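Local coordinates for cytochrome c-552/4 domain-containing protein (Ignicoccus hospitalis KIN4/I, PDB 4QO5) that is of unknown function but carries eight c-type hemes and, as a membrane-associated multiheme cytochrome, probably transfers electrons, at residues K443-L449 with L511-E516. Sequence-based numbering, arbitrary orientation.
Sequences KAWQSGL and LLRLWE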
loop_
_atom_site.group_PDB
_atom_site.type_symbol
_atom_site.label_atom_id
_atom_site.label_comp_id
_atom_site.label_asym_id
_atom_site.label_seq_id
_atom_site.Cartn_x
_atom_site.Cartn_y
_atom_site.Cartn_z
ATOM N N LYS A 443 18.597 -15.771 26.334
ATOM C CA LYS A 443 19.110 -14.910 27.397
ATOM C C LYS A 443 17.974 -14.262 28.190
ATOM O O LYS A 443 18.059 -14.106 29.405
ATOM C CB LYS A 443 20.031 -13.826 26.827
ATOM C CG LYS A 443 21.335 -14.363 26.266
ATOM C CD LYS A 443 22.297 -13.243 25.871
ATOM C CE LYS A 443 23.678 -13.811 25.542
ATOM N NZ LYS A 443 24.515 -12.872 24.740
ATOM N N ALA A 444 16.912 -13.877 27.494
ATOM C CA ALA A 444 15.746 -13.284 28.147
ATOM C C ALA A 444 15.090 -14.281 29.098
ATOM O O ALA A 444 14.663 -13.923 30.195
ATOM C CB ALA A 444 14.744 -12.808 27.111
ATOM N N TRP A 445 15.007 -15.538 28.673
ATOM C CA TRP A 445 14.412 -16.563 29.515
ATOM C C TRP A 445 15.332 -16.885 30.690
ATOM O O TRP A 445 14.873 -17.073 31.813
ATOM C CB TRP A 445 14.130 -17.826 28.707
ATOM C CG TRP A 445 12.979 -17.713 27.766
ATOM C CD1 TRP A 445 11.885 -16.894 27.884
ATOM C CD2 TRP A 445 12.801 -18.451 26.555
ATOM N NE1 TRP A 445 11.043 -17.081 26.814
ATOM C CE2 TRP A 445 11.581 -18.038 25.987
ATOM C CE3 TRP A 445 13.555 -19.431 25.898
ATOM C CZ2 TRP A 445 11.102 -18.559 24.785
ATOM C CZ3 TRP A 445 13.075 -19.953 24.706
ATOM C CH2 TRP A 445 11.865 -19.513 24.160
ATOM N N GLN A 446 16.633 -16.925 30.423
ATOM C CA GLN A 446 17.628 -17.214 31.452
ATOM C C GLN A 446 17.668 -16.161 32.557
ATOM O O GLN A 446 17.910 -16.483 33.719
ATOM C CB GLN A 446 19.017 -17.330 30.820
ATOM C CG GLN A 446 20.072 -17.912 31.744
ATOM C CD GLN A 446 19.971 -19.418 31.869
ATOM O OE1 GLN A 446 19.913 -20.138 30.870
ATOM N NE2 GLN A 446 19.961 -19.907 33.103
ATOM N N SER A 447 17.440 -14.905 32.191
ATOM C CA SER A 447 17.584 -13.798 33.131
ATOM C C SER A 447 16.274 -13.460 33.828
ATOM O O SER A 447 16.248 -12.663 34.765
ATOM C CB SER A 447 18.128 -12.555 32.421
ATOM O OG SER A 447 17.122 -11.932 31.641
ATOM N N GLY A 448 15.186 -14.058 33.362
ATOM C CA GLY A 448 13.892 -13.855 33.984
ATOM C C GLY A 448 13.113 -12.677 33.428
ATOM O O GLY A 448 12.086 -12.298 33.977
ATOM N N LEU A 449 13.592 -12.088 32.338
ATOM C CA LEU A 449 12.851 -11.009 31.695
ATOM C C LEU A 449 11.571 -11.559 31.072
ATOM O O LEU A 449 10.560 -10.857 30.985
ATOM C CB LEU A 449 13.711 -10.302 30.642
ATOM C CG LEU A 449 13.049 -9.218 29.786
ATOM C CD1 LEU A 449 12.455 -8.107 30.649
ATOM C CD2 LEU A 449 14.059 -8.649 28.801
ATOM N N LEU A 511 16.419 -3.969 25.640
ATOM C CA LEU A 511 15.541 -4.490 26.688
ATOM C C LEU A 511 16.305 -5.342 27.709
ATOM O O LEU A 511 16.113 -5.198 28.916
ATOM C CB LEU A 511 14.381 -5.281 26.081
ATOM C CG LEU A 511 13.321 -4.419 25.391
ATOM C CD1 LEU A 511 12.302 -5.285 24.674
ATOM C CD2 LEU A 511 12.641 -3.509 26.400
ATOM N N LEU A 512 17.180 -6.216 27.216
ATOM C CA LEU A 512 18.036 -7.011 28.090
ATOM C C LEU A 512 18.938 -6.138 28.961
ATOM O O LEU A 512 19.092 -6.396 30.156
ATOM C CB LEU A 512 18.877 -7.995 27.268
ATOM C CG LEU A 512 18.102 -9.152 26.638
ATOM C CD1 LEU A 512 18.986 -9.934 25.665
ATOM C CD2 LEU A 512 17.558 -10.069 27.733
ATOM N N ARG A 513 19.527 -5.106 28.361
ATOM C CA ARG A 513 20.361 -4.153 29.094
ATOM C C ARG A 513 19.598 -3.394 30.177
ATOM O O ARG A 513 20.105 -3.206 31.284
ATOM C CB ARG A 513 20.980 -3.131 28.145
ATOM C CG ARG A 513 22.261 -3.568 27.486
ATOM C CD ARG A 513 22.894 -2.396 26.757
ATOM N NE ARG A 513 23.351 -1.350 27.672
ATOM C CZ ARG A 513 23.293 -0.046 27.410
ATOM N NH1 ARG A 513 23.735 0.832 28.296
ATOM N NH2 ARG A 513 22.785 0.380 26.259
ATOM N N LEU A 514 18.400 -2.920 29.843
ATOM C CA LEU A 514 17.565 -2.219 30.820
ATOM C C LEU A 514 17.191 -3.141 31.967
ATOM O O LEU A 514 17.207 -2.740 33.132
ATOM C CB LEU A 514 16.289 -1.682 30.170
ATOM C CG LEU A 514 16.452 -0.463 29.265
ATOM C CD1 LEU A 514 15.118 -0.077 28.647
ATOM C CD2 LEU A 514 17.041 0.703 30.044
ATOM N N TRP A 515 16.855 -4.380 31.628
ATOM C CA TRP A 515 16.498 -5.371 32.634
ATOM C C TRP A 515 17.658 -5.643 33.586
ATOM O O TRP A 515 17.480 -5.650 34.802
ATOM C CB TRP A 515 16.023 -6.659 31.963
ATOM C CG TRP A 515 15.581 -7.723 32.915
ATOM C CD1 TRP A 515 16.182 -8.933 33.130
ATOM C CD2 TRP A 515 14.436 -7.685 33.779
ATOM N NE1 TRP A 515 15.482 -9.648 34.073
ATOM C CE2 TRP A 515 14.408 -8.904 34.489
ATOM C CE3 TRP A 515 13.430 -6.740 34.020
ATOM C CZ2 TRP A 515 13.415 -9.204 35.421
ATOM C CZ3 TRP A 515 12.447 -7.039 34.949
ATOM C CH2 TRP A 515 12.449 -8.262 35.639
ATOM N N GLU A 516 18.847 -5.848 33.034
ATOM C CA GLU A 516 20.027 -6.088 33.862
ATOM C C GLU A 516 20.393 -4.877 34.716
ATOM O O GLU A 516 20.819 -5.031 35.860
ATOM C CB GLU A 516 21.219 -6.523 33.007
ATOM C CG GLU A 516 21.133 -7.971 32.545
ATOM C CD GLU A 516 20.911 -8.942 33.698
ATOM O OE1 GLU A 516 21.758 -8.981 34.616
ATOM O OE2 GLU A 516 19.890 -9.665 33.685
#
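Trp515 and Leu512 of helix 498-520 pack on the C-terminal end of helix 413-447, a near-parallel pairing (the axes of the two short segments cross at 15°) secured by one indole hydrogen bond. Ser447 O, just before the turn-off at Gly448, accepts a hydrogen bond from Trp515 NE1 at 3.2 Å. The bond is nearly straight at the hydrogen (170°), and the oxygen lies in the indole plane, although the nitrogen sits well above the carbonyl plane. With CG anti to the backbone N (chi1 -178°), Trp515 reaches across to Ser447 and Leu449. Gly448 has positive phi, where a CB would jam against the preceding carbonyl, and it swings Leu449 over the indole: Leu449 CB stands 3.8 Å from the centroid of the five-membered ring, a CH-pi contact, and Leu449 CD1 rests 3.7 Å from Trp515 CD2. The other branch, Leu449 CD2, meets Leu512 CD2 at 3.9 Å, and that same Leu512 methyl lies 3.7 Å from Ala444 CA. A leucine in place of Trp515 would probably leave Ser447 O without this donor and Leu449 without a flat surface to lie on. Arg513 of a second subunit binds Gly448 O and Leu449 O and packs on Trp515, while helix 464-485, through Ile465, touches Ala444 and Leu449, beside the calcium site that includes Glu463 and Glu466.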